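Local coordinates for bartonella effector protein (Bep) substrate of VirB T4SS (Bartonella sp. AR 15-3, PDB 4M16) that probably transfers AMP from ATP to tyrosine or threonine residues of target proteins through this N-terminal Fic domain of a translocated bacterial effector, at residues 98-103 and 191-196; 140-145 and 165-170. All coordinates share one frame; numbering follows the deposited sequence.

Contact 1: residues 98-103 and 191-196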
loop_
_atom_site.group_PDB
_atom_site.type_symbol
_atom_site.label_atom_id
_atom_site.label_comp_id
_atom_site.label_asym_id
_atom_site.label_seq_id
_atom_site.Cartn_x
_atom_site.Cartn_y
_atom_site.Cartn_z
ATOM N N MET A 98 -8.878 11.417 -1.517
ATOM C CA MET A 98 -7.977 11.245 -0.382
ATOM C C MET A 98 -6.697 12.022 -0.655
ATOM O O MET A 98 -6.229 12.114 -1.788
ATOM C CB MET A 98 -7.651 9.770 -0.190
ATOM C CG MET A 98 -8.882 8.925 0.050
ATOM S SD MET A 98 -8.510 7.319 0.805
ATOM C CE MET A 98 -8.177 7.768 2.514
ATOM N N LYS A 99 -6.151 12.641 0.366
ATOM C CA LYS A 99 -4.978 13.435 0.183
ATOM C C LYS A 99 -3.979 13.149 1.263
ATOM O O LYS A 99 -4.276 12.387 2.210
ATOM C CB LYS A 99 -5.372 14.909 0.115
ATOM C CG LYS A 99 -6.004 15.490 1.342
ATOM C CD LYS A 99 -6.508 16.886 1.009
ATOM C CE LYS A 99 -6.934 17.672 2.228
ATOM N NZ LYS A 99 -5.943 17.468 3.293
ATOM N N ILE A 100 -2.792 13.706 1.101
ATOM C CA ILE A 100 -1.743 13.629 2.131
ATOM C C ILE A 100 -2.150 14.607 3.212
ATOM O O ILE A 100 -2.335 15.810 2.931
ATOM C CB ILE A 100 -0.325 13.912 1.561
ATOM C CG1 ILE A 100 0.063 12.817 0.587
ATOM C CG2 ILE A 100 0.718 13.947 2.649
ATOM C CD1 ILE A 100 1.374 13.074 -0.151
ATOM N N PRO A 101 -2.314 14.107 4.458
ATOM C CA PRO A 101 -2.736 15.035 5.513
ATOM C C PRO A 101 -1.801 16.265 5.598
ATOM O O PRO A 101 -0.600 16.115 5.411
ATOM C CB PRO A 101 -2.682 14.184 6.828
ATOM C CG PRO A 101 -2.406 12.769 6.429
ATOM C CD PRO A 101 -1.994 12.746 4.965
ATOM N N GLY A 102 -2.368 17.447 5.803
ATOM C CA GLY A 102 -1.612 18.695 5.889
ATOM C C GLY A 102 -1.237 19.327 4.547
ATOM O O GLY A 102 -0.497 20.305 4.513
ATOM N N THR A 103 -1.702 18.739 3.438
ATOM C CA THR A 103 -1.323 19.216 2.108
ATOM C C THR A 103 -2.555 19.377 1.259
ATOM O O THR A 103 -3.660 19.098 1.695
ATOM C CB THR A 103 -0.401 18.220 1.384
ATOM O OG1 THR A 103 -1.184 17.099 0.938
ATOM C CG2 THR A 103 0.697 17.721 2.307
ATOM N N ALA A 191 9.967 9.347 1.696
ATOM C CA ALA A 191 10.111 8.964 0.276
ATOM C C ALA A 191 8.769 8.966 -0.449
ATOM O O ALA A 191 8.677 9.425 -1.552
ATOM C CB ALA A 191 10.764 7.602 0.146
ATOM N N CYS A 192 7.722 8.453 0.191
ATOM C CA CYS A 192 6.418 8.362 -0.458
ATOM C C CYS A 192 5.839 9.762 -0.669
ATOM O O CYS A 192 5.357 10.089 -1.736
ATOM C CB CYS A 192 5.453 7.506 0.359
ATOM S SG CYS A 192 5.880 5.751 0.403
ATOM N N ASN A 193 5.918 10.595 0.358
ATOM C CA ASN A 193 5.386 11.945 0.266
ATOM C C ASN A 193 6.213 12.758 -0.763
ATOM O O ASN A 193 5.647 13.436 -1.618
ATOM C CB ASN A 193 5.256 12.597 1.642
ATOM C CG ASN A 193 4.160 11.936 2.519
ATOM O OD1 ASN A 193 3.310 11.141 2.070
ATOM N ND2 ASN A 193 4.174 12.290 3.785
ATOM N N ASP A 194 7.531 12.619 -0.755
ATOM C CA ASP A 194 8.349 13.292 -1.786
ATOM C C ASP A 194 8.032 12.861 -3.228
ATOM O O ASP A 194 8.079 13.698 -4.157
ATOM C CB ASP A 194 9.856 13.104 -1.528
ATOM C CG ASP A 194 10.398 14.000 -0.419
ATOM O OD1 ASP A 194 9.663 14.805 0.157
ATOM O OD2 ASP A 194 11.600 13.871 -0.129
ATOM N N ALA A 195 7.769 11.575 -3.429
ATOM C CA ALA A 195 7.411 11.054 -4.754
ATOM C C ALA A 195 6.175 11.767 -5.293
ATOM O O ALA A 195 6.107 12.036 -6.486
ATOM C CB ALA A 195 7.207 9.532 -4.728
ATOM N N MET A 196 5.231 12.115 -4.423
ATOM C CA MET A 196 4.022 12.829 -4.871
ATOM C C MET A 196 4.173 14.334 -4.903
ATOM O O MET A 196 3.538 14.989 -5.742
ATOM C CB MET A 196 2.776 12.411 -4.054
ATOM C CG MET A 196 2.263 11.054 -4.564
ATOM S SD MET A 196 1.119 10.343 -3.435
ATOM C CE MET A 196 -0.218 11.555 -3.510
#
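Ile100 reaches from its loop to helix 185-197 and meets Asn193 and Met196, residues one turn apart on that helix. Its CD1 lies 3.5 Å from Asn193 OD1 and 4.0 Å from Met196 CE, touching an amide oxygen and a thioether methyl with the same methyl group. The second branch, CG2, stands anti to the backbone N, with CG1 beside that nitrogen (chi1 -66°), and comes to the amide as well, 4.0 Å from Asn193 CG. Both isoleucine methyls lie over one face of the Asn193 amide, CD1 toward OD1, in a purely van der Waals contact. The Met196 chain runs out extended and then bends at chi3 (64°), which brings CE back to the isoleucine.

Behind Ile100 the loop is a type II beta turn with Gly102 at its third position. Ile100 O accepts two bonds from Thr103, from N at 3.0 Å and from OG1 at 2.6 Å, while Lys99 NZ bonds Thr103 O at 3.2 Å. In the loop between strand 92-93 and helix 110-126, the turn touches helix 185-197 through Ile100; the same helix rests on helix 200-214 through Cys192 and Ala195, both on Met207, and on helix 135-152, where Cys192 and Met196 touch Asn150.

Contact 2: residues 140-145 and 165-170; sequences EETVKL and IFFEKL. With EDO (1,2-ethanediol), chain B.
Phe167 brings CZ and CE2 of its ring against the backbone and side chains of Thr142 and Leu145, one turn apart on the facing helix. CZ comes nearest, 3.8 Å from the carbonyl carbon C of Leu145, and also touches Leu145 CB. CE2 lies 4.0 Å from Thr142 O and close to Thr142 CG2. Both backbone atoms approach the ring obliquely. One turn on from Phe167, Leu170 adds a looser touch, its CD2 4.4 Å from Thr142 CG2.

Thr142 adopts two conformers; in the one described, OG1 lies between N and the carbonyl carbon (chi1 53°), where it hydrogen-bonds the backbone oxygen of Phe138 within its own helix, and CG2 is directed to the ring. Phe146 meets the Phe167 ring edge-to-face, and Phe120, Ile123 and Leu124 of helix 110-126 pack on Leu145. Away from this interface, Lys144 NZ bridges Glu141 OE2 (3.0 Å) and, in one of two Glu140 conformers, Glu140 OE2 (2.9 Å), a network along helix 135-152. On helix 159-174 the carboxylate of Glu168 accepts one bond from each hydroxyl of an ethanediol, probably from the crystallisation liquor, and OE2 also takes Phe180 N.

The axes of the short segments are 12.1 Å apart and nearly antiparallel at 159°, a buried helix pair with the Phe167 ring between the helices. Helices 135-152 and 159-174 flank the HPF-containing Fic motif loop that marks this family.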
loop_
_atom_site.group_PDB
_atom_site.type_symbol
_atom_site.label_atom_id
_atom_site.label_comp_id
_atom_site.label_asym_id
_atom_site.label_seq_id
_atom_site.Cartn_x
_atom_site.Cartn_y
_atom_site.Cartn_z
ATOM N N GLU A 140 15.099 0.088 -10.596
ATOM C CA GLU A 140 14.516 1.151 -11.428
ATOM C C GLU A 140 13.035 0.872 -11.634
ATOM O O GLU A 140 12.222 1.756 -11.503
ATOM C CB GLU A 140 15.251 1.249 -12.774
ATOM C CG GLU A 140 14.566 2.059 -13.858
ATOM C CD GLU A 140 14.646 3.562 -13.668
ATOM O OE1 GLU A 140 15.375 4.040 -12.773
ATOM O OE2 GLU A 140 14.021 4.271 -14.445
ATOM N N GLU A 141 12.683 -0.380 -11.983
ATOM C CA GLU A 141 11.303 -0.666 -12.345
ATOM C C GLU A 141 10.406 -0.720 -11.108
ATOM O O GLU A 141 9.249 -0.278 -11.174
ATOM C CB GLU A 141 11.194 -1.976 -13.131
ATOM C CG GLU A 141 11.832 -1.924 -14.514
ATOM C CD GLU A 141 11.391 -0.696 -15.307
ATOM O OE1 GLU A 141 10.169 -0.509 -15.473
ATOM O OE2 GLU A 141 12.290 0.096 -15.753
ATOM N N THR A 142 10.936 -1.224 -9.995
ATOM C CA THR A 142 10.156 -1.214 -8.753
ATOM C C THR A 142 9.936 0.184 -8.213
ATOM O O THR A 142 8.851 0.478 -7.718
ATOM C CB THR A 142 10.680 -2.120 -7.603
ATOM O OG1 THR A 142 12.054 -1.866 -7.310
ATOM C CG2 THR A 142 10.429 -3.622 -7.928
ATOM N N VAL A 143 10.918 1.053 -8.298
ATOM C CA VAL A 143 10.725 2.449 -7.871
ATOM C C VAL A 143 9.548 3.098 -8.595
ATOM O O VAL A 143 8.631 3.676 -7.943
ATOM C CB VAL A 143 11.986 3.291 -8.116
ATOM C CG1 VAL A 143 11.663 4.782 -8.031
ATOM C CG2 VAL A 143 13.095 2.921 -7.151
ATOM N N LYS A 144 9.501 2.925 -9.921
ATOM C CA LYS A 144 8.401 3.490 -10.712
ATOM C C LYS A 144 7.010 2.874 -10.372
ATOM O O LYS A 144 6.010 3.601 -10.160
ATOM C CB LYS A 144 8.682 3.375 -12.216
ATOM C CG LYS A 144 9.804 4.287 -12.663
ATOM C CD LYS A 144 10.122 4.227 -14.160
ATOM C CE LYS A 144 10.735 2.901 -14.511
ATOM N NZ LYS A 144 11.676 2.984 -15.678
ATOM N N LEU A 145 6.970 1.540 -10.327
ATOM C CA LEU A 145 5.755 0.818 -9.997
ATOM C C LEU A 145 5.259 1.068 -8.582
ATOM O O LEU A 145 4.045 1.247 -8.348
ATOM C CB LEU A 145 5.949 -0.692 -10.258
ATOM C CG LEU A 145 5.666 -1.170 -11.677
ATOM C CD1 LEU A 145 6.182 -2.604 -11.770
ATOM C CD2 LEU A 145 4.174 -1.110 -12.067
ATOM N N ILE A 165 4.095 -5.487 1.733
ATOM C CA ILE A 165 4.189 -6.951 1.625
ATOM C C ILE A 165 4.099 -7.385 0.154
ATOM O O ILE A 165 4.762 -8.314 -0.262
ATOM C CB ILE A 165 3.156 -7.688 2.541
ATOM C CG1 ILE A 165 3.317 -9.192 2.461
ATOM C CG2 ILE A 165 1.717 -7.296 2.245
ATOM C CD1 ILE A 165 4.645 -9.654 3.036
ATOM N N PHE A 166 3.276 -6.718 -0.624
ATOM C CA PHE A 166 3.143 -7.010 -2.066
ATOM C C PHE A 166 4.514 -6.906 -2.724
ATOM O O PHE A 166 4.916 -7.821 -3.449
ATOM C CB PHE A 166 2.157 -6.067 -2.752
ATOM C CG PHE A 166 1.963 -6.310 -4.228
ATOM C CD1 PHE A 166 2.851 -5.784 -5.142
ATOM C CD2 PHE A 166 0.843 -6.990 -4.708
ATOM C CE1 PHE A 166 2.661 -5.957 -6.500
ATOM C CE2 PHE A 166 0.628 -7.151 -6.076
ATOM C CZ PHE A 166 1.551 -6.644 -6.973
ATOM N N PHE A 167 5.233 -5.811 -2.445
ATOM C CA PHE A 167 6.512 -5.620 -3.081
ATOM C C PHE A 167 7.626 -6.532 -2.523
ATOM O O PHE A 167 8.541 -6.894 -3.230
ATOM C CB PHE A 167 6.919 -4.138 -3.073
ATOM C CG PHE A 167 6.396 -3.427 -4.273
ATOM C CD1 PHE A 167 5.087 -2.966 -4.294
ATOM C CD2 PHE A 167 7.165 -3.276 -5.398
ATOM C CE1 PHE A 167 4.565 -2.349 -5.418
ATOM C CE2 PHE A 167 6.664 -2.629 -6.530
ATOM C CZ PHE A 167 5.348 -2.202 -6.557
ATOM N N GLU A 168 7.509 -6.932 -1.274
ATOM C CA GLU A 168 8.464 -7.871 -0.686
ATOM C C GLU A 168 8.294 -9.262 -1.357
ATOM O O GLU A 168 9.284 -9.923 -1.689
ATOM C CB GLU A 168 8.305 -7.902 0.849
ATOM C CG GLU A 168 8.710 -6.582 1.517
ATOM C CD GLU A 168 8.509 -6.545 3.040
ATOM O OE1 GLU A 168 7.601 -7.227 3.535
ATOM O OE2 GLU A 168 9.220 -5.805 3.739
ATOM N N LYS A 169 7.037 -9.681 -1.550
ATOM C CA LYS A 169 6.711 -10.931 -2.247
ATOM C C LYS A 169 7.137 -10.870 -3.743
ATOM O O LYS A 169 7.705 -11.831 -4.302
ATOM C CB LYS A 169 5.222 -11.263 -2.091
ATOM C CG LYS A 169 4.816 -11.615 -0.640
ATOM C CD LYS A 169 5.144 -13.072 -0.311
ATOM C CE LYS A 169 3.986 -13.750 0.417
ATOM N NZ LYS A 169 3.914 -15.277 0.429
ATOM N N LEU A 170 6.885 -9.722 -4.373
ATOM C CA LEU A 170 7.339 -9.522 -5.751
ATOM C C LEU A 170 8.848 -9.654 -5.892
ATOM O O LEU A 170 9.326 -10.271 -6.849
ATOM C CB LEU A 170 6.874 -8.150 -6.250
ATOM C CG LEU A 170 7.225 -7.727 -7.670
ATOM C CD1 LEU A 170 6.425 -8.558 -8.623
ATOM C CD2 LEU A 170 6.956 -6.256 -7.951
HETATM C C1 EDO B . 5.921 -5.970 6.674
HETATM O O1 EDO B . 5.628 -5.690 5.297
HETATM C C2 EDO B . 7.015 -5.031 7.215
HETATM O O2 EDO B . 8.149 -4.900 6.352
#

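In the fold
From the N terminus the chain passes through helices 30-48 and 59-70 and the small hairpin of strands 85-86 and 92-93 before reaching 98-103, where contact 1 opens. Helices 110-126 and 135-152 follow, the latter carrying the first half of contact 2. A short connection leads into helix 159-174, which closes that loop after 20 residues. The chain then continues to helix 185-197 and closes the much longer loop of contact 1, 88 residues, so contact 2 is nested inside it. Their centres lie 19 Å apart and they do not touch. Contact 2 joins two successive core helices; contact 1 ties the post-hairpin loop to a later helix.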